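Local coordinates for pleckstrin homology domain-containing family A member 8 (PDB 5KDI), which binds simple glycosphingolipids in a GLTP-fold domain and probably transfers them between membranes, at residues L28-L38 with K50-N61. The protein carries 2 engineered substitutions. Sequence-based numbering, arbitrary orientation. Where two conformers were deposited one is given.
Sequences LASCYAVVPVL and KMDLVGNIKKVN. With 6S8 ((~{Z})-~{N}-[(~{E},2~{S},3~{R})-1-[(2~{R},3~{R},4~{S},5~{R},6~{R})-6-(hydroxymethyl)-3,4,5-tris(oxidanyl)oxan-2-yl]oxy-3-oxidanyl-octadec-4-en-2-yl]octadec-9-enamide), chain C.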
ATOM      1  N   LEU A  28       8.765   3.733  -0.773  1.00 16.60           N
ATOM      2  CA  LEU A  28       8.350   3.364  -2.116  1.00 16.89           C
ATOM      3  C   LEU A  28       8.661   1.874  -2.366  1.00 17.67           C
ATOM      4  O   LEU A  28       7.921   1.181  -3.072  1.00 19.44           O
ATOM      5  CB  LEU A  28       8.952   4.271  -3.143  1.00 17.20           C
ATOM      6  CG  LEU A  28       8.481   5.749  -3.090  1.00 17.36           C
ATOM      7  CD1 LEU A  28       9.222   6.529  -4.171  1.00 20.37           C
ATOM      8  CD2 LEU A  28       6.976   5.865  -3.295  1.00 20.25           C
ATOM      9  N   ALA A  29       9.764   1.387  -1.795  1.00 19.56           N
ATOM     10  CA  ALA A  29      10.112  -0.056  -1.942  1.00 20.18           C
ATOM     11  C   ALA A  29       9.101  -0.950  -1.270  1.00 20.87           C
ATOM     12  O   ALA A  29       8.734  -2.012  -1.805  1.00 20.97           O
ATOM     13  CB  ALA A  29      11.535  -0.343  -1.421  1.00 24.12           C
ATOM     14  N   SER A  30       8.614  -0.499  -0.134  1.00 19.54           N
ATOM     15  CA  SER A  30       7.569  -1.261   0.578  1.00 17.88           C
ATOM     16  C   SER A  30       6.269  -1.275  -0.242  1.00 18.28           C
ATOM     17  O   SER A  30       5.525  -2.293  -0.266  1.00 22.50           O
ATOM     18  CB  SER A  30       7.357  -0.727   1.997  1.00 19.73           C
ATOM     19  OG  SER A  30       8.509  -1.063   2.792  1.00 22.30           O
ATOM     20  N   CYS A  31       5.967  -0.153  -0.881  1.00 18.74           N
ATOM     21  CA  CYS A  31       4.782  -0.115  -1.747  1.00 19.03           C
ATOM     22  C   CYS A  31       4.951  -1.067  -2.921  1.00 18.89           C
ATOM     23  O   CYS A  31       4.028  -1.817  -3.313  1.00 23.02           O
ATOM     24  CB  CYS A  31       4.563   1.325  -2.225  1.00 18.52           C
ATOM     25  SG  CYS A  31       4.072   2.531  -0.980  1.00 20.66           S
ATOM     26  N   TYR A  32       6.137  -1.053  -3.516  1.00 17.67           N
ATOM     27  CA  TYR A  32       6.357  -1.889  -4.698  1.00 20.28           C
ATOM     28  C   TYR A  32       6.291  -3.407  -4.384  1.00 22.24           C
ATOM     29  O   TYR A  32       5.883  -4.202  -5.220  1.00 24.09           O
ATOM     30  CB  TYR A  32       7.721  -1.584  -5.309  1.00 20.63           C
ATOM     31  CG  TYR A  32       7.878  -2.401  -6.569  1.00 26.75           C
ATOM     32  CD1 TYR A  32       7.280  -2.028  -7.708  1.00 25.94           C
ATOM     33  CD2 TYR A  32       8.513  -3.625  -6.545  1.00 29.48           C
ATOM     34  CE1 TYR A  32       7.373  -2.805  -8.897  1.00 27.44           C
ATOM     35  CE2 TYR A  32       8.555  -4.458  -7.680  1.00 32.01           C
ATOM     36  CZ  TYR A  32       7.985  -3.992  -8.861  1.00 30.52           C
ATOM     37  OH  TYR A  32       8.044  -4.734  -9.967  1.00 35.11           O
ATOM     38  N   ALA A  33       6.649  -3.768  -3.168  1.00 23.19           N
ATOM     39  CA  ALA A  33       6.866  -5.177  -2.804  1.00 23.14           C
ATOM     40  C   ALA A  33       5.664  -6.053  -3.055  1.00 21.98           C
ATOM     41  O   ALA A  33       5.797  -7.259  -3.304  1.00 22.88           O
ATOM     42  CB  ALA A  33       7.328  -5.280  -1.334  1.00 24.57           C
ATOM     43  N   VAL A  34       4.452  -5.480  -3.013  1.00 21.42           N
ATOM     44  CA  VAL A  34       3.253  -6.297  -3.268  1.00 24.53           C
ATOM     45  C   VAL A  34       3.026  -6.606  -4.743  1.00 23.88           C
ATOM     46  O   VAL A  34       2.187  -7.471  -5.070  1.00 23.38           O
ATOM     47  CB  VAL A  34       1.977  -5.721  -2.641  1.00 26.68           C
ATOM     48  CG1 VAL A  34       2.139  -5.484  -1.130  1.00 27.33           C
ATOM     49  CG2 VAL A  34       1.577  -4.447  -3.351  1.00 24.52           C
ATOM     50  N   VAL A  35       3.691  -5.864  -5.619  1.00 22.40           N
ATOM     51  CA  VAL A  35       3.488  -6.046  -7.092  1.00 22.89           C
ATOM     52  C   VAL A  35       3.734  -7.494  -7.562  1.00 23.22           C
ATOM     53  O   VAL A  35       2.860  -8.084  -8.248  1.00 23.65           O
ATOM     54  CB  VAL A  35       4.247  -4.937  -7.888  1.00 21.74           C
ATOM     55  CG1 VAL A  35       4.344  -5.216  -9.385  1.00 23.86           C
ATOM     56  CG2 VAL A  35       3.604  -3.587  -7.631  1.00 26.03           C
ATOM     57  N   PRO A  36       4.845  -8.109  -7.140  1.00 24.07           N
ATOM     58  CA  PRO A  36       5.073  -9.501  -7.548  1.00 24.68           C
ATOM     59  C   PRO A  36       4.057 -10.496  -6.986  1.00 26.00           C
ATOM     60  O   PRO A  36       3.797 -11.523  -7.614  1.00 27.73           O
ATOM     61  CB  PRO A  36       6.470  -9.805  -6.991  1.00 32.05           C
ATOM     62  CG  PRO A  36       7.144  -8.478  -6.960  1.00 36.23           C
ATOM     63  CD  PRO A  36       6.092  -7.502  -6.604  1.00 24.62           C
ATOM     64  N   VAL A  37       3.492 -10.169  -5.827  1.00 25.61           N
ATOM     65  CA  VAL A  37       2.428 -11.001  -5.283  1.00 25.20           C
ATOM     66  C   VAL A  37       1.201 -10.891  -6.157  1.00 25.46           C
ATOM     67  O   VAL A  37       0.578 -11.908  -6.460  1.00 25.30           O
ATOM     68  CB  VAL A  37       2.106 -10.703  -3.805  1.00 25.02           C
ATOM     69  CG1 VAL A  37       1.047 -11.667  -3.278  1.00 29.90           C
ATOM     70  CG2 VAL A  37       3.384 -10.781  -2.961  1.00 25.43           C
ATOM     71  N   LEU A  38       0.858  -9.665  -6.573  1.00 24.09           N
ATOM     72  CA  LEU A  38      -0.319  -9.464  -7.487  1.00 24.83           C
ATOM     73  C   LEU A  38      -0.092 -10.265  -8.773  1.00 26.06           C
ATOM     74  O   LEU A  38      -1.021 -10.909  -9.302  1.00 27.22           O
ATOM     75  CB  LEU A  38      -0.485  -7.990  -7.838  1.00 26.13           C
ATOM     76  CG  LEU A  38      -1.013  -7.078  -6.724  1.00 27.54           C
ATOM     77  CD1 LEU A  38      -0.818  -5.543  -6.997  1.00 32.40           C
ATOM     78  CD2 LEU A  38      -2.479  -7.425  -6.435  1.00 32.33           C
ATOM     79  N   LYS A  50      -1.773  -3.293 -10.232  1.00 18.96           N
ATOM     80  CA  LYS A  50      -0.352  -3.193 -10.486  1.00 20.35           C
ATOM     81  C   LYS A  50      -0.055  -1.846 -11.185  1.00 18.36           C
ATOM     82  O   LYS A  50       0.889  -1.110 -10.830  1.00 18.34           O
ATOM     83  CB  LYS A  50       0.204  -4.374 -11.336  1.00 21.70           C
ATOM     84  CG  LYS A  50       1.619  -4.159 -11.965  1.00 21.33           C
ATOM     85  CD  LYS A  50       2.113  -5.476 -12.595  1.00 23.55           C
ATOM     86  CE  LYS A  50       3.611  -5.329 -12.995  1.00 25.49           C
ATOM     87  NZ  LYS A  50       4.159  -6.564 -13.647  1.00 29.84           N
ATOM     88  N   MET A  51      -0.789  -1.538 -12.244  1.00 17.91           N
ATOM     89  CA  MET A  51      -0.546  -0.320 -12.966  1.00 18.64           C
ATOM     90  C   MET A  51      -0.721   0.947 -12.118  1.00 17.39           C
ATOM     91  O   MET A  51       0.088   1.891 -12.197  1.00 17.15           O
ATOM     92  CB  MET A  51      -1.448  -0.250 -14.223  1.00 19.20           C
ATOM     93  CG  MET A  51      -1.031  -1.151 -15.358  1.00 23.87           C
ATOM     94  SD  MET A  51      -1.906  -0.967 -16.873  1.00 24.26           S
ATOM     95  CE  MET A  51      -3.513  -1.340 -16.358  1.00 22.87           C
ATOM     96  N   ASP A  52      -1.732   0.931 -11.224  1.00 18.04           N
ATOM     97  CA  ASP A  52      -1.932   2.020 -10.346  1.00 17.23           C
ATOM     98  C   ASP A  52      -0.755   2.252  -9.401  1.00 16.25           C
ATOM     99  O   ASP A  52      -0.256   3.411  -9.258  1.00 17.19           O
ATOM    100  CB  ASP A  52      -3.262   1.911  -9.611  1.00 19.81           C
ATOM    101  CG  ASP A  52      -3.588   3.159  -8.865  1.00 20.62           C
ATOM    102  OD1 ASP A  52      -4.328   4.025  -9.402  1.00 23.51           O
ATOM    103  OD2 ASP A  52      -3.128   3.283  -7.725  1.00 24.60           O
ATOM    104  N   LEU A  53      -0.360   1.192  -8.733  1.00 17.77           N
ATOM    105  CA  LEU A  53       0.732   1.231  -7.796  1.00 18.05           C
ATOM    106  C   LEU A  53       2.036   1.679  -8.475  1.00 16.68           C
ATOM    107  O   LEU A  53       2.693   2.582  -7.991  1.00 17.82           O
ATOM    108  CB  LEU A  53       0.979  -0.092  -7.133  0.80 20.37           C
ATOM    109  CG  LEU A  53       0.036  -0.511  -6.038  0.80 20.98           C
ATOM    110  CD1 LEU A  53       0.417  -1.945  -5.640  0.80 23.36           C
ATOM    111  CD2 LEU A  53       0.112   0.458  -4.890  0.80 29.93           C
ATOM    112  N   VAL A  54       2.402   1.028  -9.561  1.00 17.21           N
ATOM    113  CA  VAL A  54       3.631   1.346 -10.262  1.00 16.88           C
ATOM    114  C   VAL A  54       3.624   2.808 -10.721  1.00 17.27           C
ATOM    115  O   VAL A  54       4.633   3.532 -10.639  1.00 18.78           O
ATOM    116  CB  VAL A  54       3.850   0.342 -11.430  1.00 17.90           C
ATOM    117  CG1 VAL A  54       4.900   0.800 -12.404  1.00 22.89           C
ATOM    118  CG2 VAL A  54       4.217  -1.068 -10.873  1.00 22.13           C
ATOM    119  N   GLY A  55       2.468   3.242 -11.217  1.00 16.79           N
ATOM    120  CA  GLY A  55       2.388   4.576 -11.712  1.00 17.67           C
ATOM    121  C   GLY A  55       2.574   5.616 -10.618  1.00 17.49           C
ATOM    122  O   GLY A  55       3.209   6.636 -10.851  1.00 17.45           O
ATOM    123  N   ASN A  56       1.978   5.376  -9.466  1.00 16.22           N
ATOM    124  CA  ASN A  56       2.127   6.334  -8.376  1.00 15.78           C
ATOM    125  C   ASN A  56       3.568   6.337  -7.775  1.00 16.93           C
ATOM    126  O   ASN A  56       4.104   7.399  -7.429  1.00 16.82           O
ATOM    127  CB  ASN A  56       1.104   6.145  -7.291  1.00 15.14           C
ATOM    128  CG  ASN A  56      -0.250   6.602  -7.709  1.00 16.66           C
ATOM    129  OD1 ASN A  56      -0.342   7.620  -8.378  1.00 19.24           O
ATOM    130  ND2 ASN A  56      -1.313   5.834  -7.348  1.00 19.82           N
ATOM    131  N   ILE A  57       4.169   5.165  -7.676  1.00 16.68           N
ATOM    132  CA  ILE A  57       5.539   5.052  -7.216  1.00 16.94           C
ATOM    133  C   ILE A  57       6.425   5.860  -8.194  1.00 18.70           C
ATOM    134  O   ILE A  57       7.289   6.671  -7.775  1.00 17.21           O
ATOM    135  CB  ILE A  57       5.996   3.594  -7.112  1.00 18.73           C
ATOM    136  CG1 ILE A  57       5.187   2.850  -6.014  1.00 18.65           C
ATOM    137  CG2 ILE A  57       7.528   3.535  -6.981  1.00 18.52           C
ATOM    138  CD1 ILE A  57       5.315   1.332  -6.036  1.00 19.81           C
ATOM    139  N   LYS A  58       6.164   5.711  -9.510  1.00 16.48           N
ATOM    140  CA  LYS A  58       6.948   6.437 -10.529  1.00 17.63           C
ATOM    141  C   LYS A  58       6.850   7.956 -10.313  1.00 16.99           C
ATOM    142  O   LYS A  58       7.847   8.663 -10.347  1.00 18.63           O
ATOM    143  CB  LYS A  58       6.450   6.109 -11.912  1.00 18.17           C
ATOM    144  CG  LYS A  58       7.164   6.839 -13.068  1.00 22.91           C
ATOM    145  CD  LYS A  58       6.449   6.621 -14.400  1.00 28.13           C
ATOM    146  CE  LYS A  58       5.149   7.404 -14.496  1.00 31.44           C
ATOM    147  NZ  LYS A  58       4.587   7.548 -15.893  1.00 31.54           N
ATOM    148  N   LYS A  59       5.632   8.436 -10.115  1.00 16.91           N
ATOM    149  CA  LYS A  59       5.427   9.860  -9.957  1.00 18.15           C
ATOM    150  C   LYS A  59       6.089  10.453  -8.698  1.00 15.73           C
ATOM    151  O   LYS A  59       6.616  11.583  -8.749  1.00 18.03           O
ATOM    152  CB  LYS A  59       3.943  10.171 -10.024  1.00 18.82           C
ATOM    153  CG  LYS A  59       3.405   9.956 -11.444  1.00 19.96           C
ATOM    154  CD  LYS A  59       2.068  10.492 -11.627  1.00 29.91           C
ATOM    155  CE  LYS A  59       1.061   9.638 -11.042  1.00 26.68           C
ATOM    156  NZ  LYS A  59      -0.286  10.220 -11.416  1.00 33.37           N
ATOM    157  N   VAL A  60       6.113   9.713  -7.620  1.00 15.70           N
ATOM    158  CA  VAL A  60       6.869  10.166  -6.470  1.00 16.40           C
ATOM    159  C   VAL A  60       8.396  10.135  -6.750  1.00 16.84           C
ATOM    160  O   VAL A  60       9.106  11.097  -6.472  1.00 18.28           O
ATOM    161  CB  VAL A  60       6.502   9.407  -5.169  1.00 15.65           C
ATOM    162  CG1 VAL A  60       7.306   9.977  -3.964  1.00 17.32           C
ATOM    163  CG2 VAL A  60       4.997   9.524  -4.916  1.00 15.36           C
ATOM    164  N   ASN A  61       8.836   9.032  -7.318  1.00 18.28           N
ATOM    165  CA  ASN A  61      10.239   8.847  -7.617  1.00 19.08           C
ATOM    166  C   ASN A  61      10.756   9.903  -8.582  1.00 18.87           C
ATOM    167  O   ASN A  61      11.904  10.386  -8.438  1.00 22.69           O
ATOM    168  CB  ASN A  61      10.459   7.449  -8.111  1.00 20.84           C
ATOM    169  CG  ASN A  61      11.871   7.059  -8.066  1.00 29.04           C
ATOM    170  OD1 ASN A  61      12.476   7.005  -6.991  1.00 39.62           O
ATOM    171  ND2 ASN A  61      12.446   6.888  -9.265  1.00 33.02           N
TER
HETATM  172  C1  6S8 C 601      -7.559   6.316  -9.180  1.00 21.28           C
HETATM  173  C2  6S8 C 601      -7.915   4.893  -8.813  1.00 21.46           C
HETATM  174  N2  6S8 C 601      -6.882   4.366  -7.932  1.00 20.64           N
HETATM  175  C3  6S8 C 601      -8.006   4.028 -10.103  1.00 25.68           C
HETATM  176  O3  6S8 C 601      -8.991   4.653 -10.954  1.00 30.41           O
HETATM  177  C4  6S8 C 601      -8.397   2.639  -9.755  1.00 23.94           C
HETATM  178  C5  6S8 C 601      -7.598   1.609 -10.045  1.00 29.02           C
HETATM  179  C6  6S8 C 601      -7.886   0.161  -9.763  1.00 32.02           C
HETATM  180  C7  6S8 C 601      -9.140  -0.178  -8.998  1.00 37.44           C
HETATM  181  C8  6S8 C 601      -9.384  -1.620  -9.347  1.00 44.50           C
HETATM  182  C9  6S8 C 601     -10.080  -2.241  -8.191  1.00 45.28           C
HETATM  183  C10 6S8 C 601      -9.067  -2.549  -7.121  1.00 38.89           C
HETATM  184  C11 6S8 C 601      -8.971  -4.068  -6.884  1.00 40.96           C
HETATM  185  C12 6S8 C 601      -8.486  -4.309  -5.465  1.00 45.28           C
HETATM  186  C13 6S8 C 601      -7.303  -5.254  -5.318  1.00 53.47           C
HETATM  187  C14 6S8 C 601      -7.620  -6.734  -5.446  1.00 40.01           C
HETATM  188  C15 6S8 C 601      -6.718  -7.585  -4.539  1.00 45.66           C
HETATM  189  C16 6S8 C 601      -6.032  -8.796  -5.147  1.00 44.08           C
HETATM  190  C17 6S8 C 601      -6.232 -10.174  -4.497  1.00 44.44           C
HETATM  191  C18 6S8 C 601      -5.650 -10.366  -3.105  1.00 40.06           C
HETATM  192  C1A 6S8 C 601      -5.585   7.620  -9.621  1.00 21.49           C
HETATM  193  O1A 6S8 C 601      -6.287   6.411  -9.820  1.00 23.08           O
HETATM  194  C2A 6S8 C 601      -4.113   7.388  -9.822  1.00 21.92           C
HETATM  195  O2A 6S8 C 601      -3.669   6.436  -8.836  1.00 20.65           O
HETATM  196  C3A 6S8 C 601      -3.326   8.697  -9.810  1.00 21.93           C
HETATM  197  O3A 6S8 C 601      -1.984   8.438 -10.154  1.00 24.16           O
HETATM  198  C4A 6S8 C 601      -3.964   9.680 -10.773  1.00 25.23           C
HETATM  199  O4A 6S8 C 601      -3.675   9.335 -12.125  1.00 32.55           O
HETATM  200  O5A 6S8 C 601      -7.548  10.674 -11.322  1.00 44.65           O
HETATM  201  C5M 6S8 C 601      -5.450   9.802 -10.491  1.00 25.43           C
HETATM  202  C6A 6S8 C 601      -6.113  10.746 -11.459  1.00 32.81           C
HETATM  203  O6A 6S8 C 601      -6.054   8.510 -10.610  1.00 24.30           O
HETATM  204  CAA 6S8 C 601      -7.140   3.860  -6.736  1.00 21.73           C
HETATM  205  OAA 6S8 C 601      -8.242   3.864  -6.193  1.00 26.78           O
HETATM  206  CAB 6S8 C 601      -5.933   3.319  -6.031  1.00 26.44           C
HETATM  207  CAC 6S8 C 601      -5.988   1.873  -6.606  1.00 29.31           C
HETATM  208  CAD 6S8 C 601      -5.942   0.912  -5.499  1.00 44.47           C
HETATM  209  CAE 6S8 C 601      -4.680   0.122  -5.695  1.00 36.54           C
HETATM  210  CAF 6S8 C 601      -4.644  -0.865  -4.537  1.00 30.30           C
HETATM  211  CAG 6S8 C 601      -3.260  -0.861  -3.864  1.00 42.56           C
HETATM  212  CAH 6S8 C 601      -2.845  -2.278  -3.451  1.00 49.00           C
HETATM  213  CAI 6S8 C 601      -3.759  -2.695  -2.336  1.00 38.14           C
HETATM  214  CAJ 6S8 C 601      -4.248  -3.930  -2.195  1.00 43.39           C
HETATM  215  CAK 6S8 C 601      -3.936  -5.087  -3.089  1.00 54.93           C
HETATM  216  CAL 6S8 C 601      -4.258  -6.253  -2.147  1.00 57.10           C
HETATM  217  CAM 6S8 C 601      -3.587  -7.561  -2.512  1.00 65.89           C
HETATM  218  CAN 6S8 C 601      -2.096  -7.401  -2.526  1.00 50.60           C
HETATM  219  CAO 6S8 C 601      -1.439  -8.720  -2.193  1.00 40.09           C
HETATM  220  CAP 6S8 C 601      -1.138  -8.864  -0.726  1.00 45.18           C
HETATM  221  CAQ 6S8 C 601       0.281  -9.273  -0.492  1.00 48.69           C
HETATM  222  CAR 6S8 C 601       0.726  -8.610   0.749  1.00 41.99           C
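Lys-50 lays its extended aliphatic chain across Val-35, with CE 3.7 Å from CG1 of that valine, while its NZ reaches on to a salt bridge with Asp-39. Asp-52 serves the glycolipid instead: its OD1 takes bonds from both the sugar hydroxyl O2A, at 2.6 Å, and the amide N2, so one carboxylate oxygen grips sugar and ceramide together. Leu-53 lies between residues 28-38 and the lipid; in the conformer given, one of two, CD1 meets Val-34 CG2 and Leu-38, and both methyls touch the acyl chain. Val-54 sets CG2 at the edge of the Tyr-32 ring. Asn-56 reads two neighbouring sugar hydroxyls, with OD1 accepting from O3A and ND2 donating to O2A. With CG1 anti to its carbonyl carbon (chi1 -65°), Ile-57 pushes CD1 against the backbone of Tyr-32, 3.6 Å from its N, and against Cys-31 CB. Lys-59 NZ adds a 2.8 Å bond to O3A, and Val-60 packs on both methyls of Leu-28. Residues 50-61 of helix 47-64 thus run antiparallel to residues 28-32 of helix 24-32 (167°), their apolar side against that helix and helix 35-41, their polar side holding the headgroup, with Asn-56 and Lys-59 also touching helix 93-115.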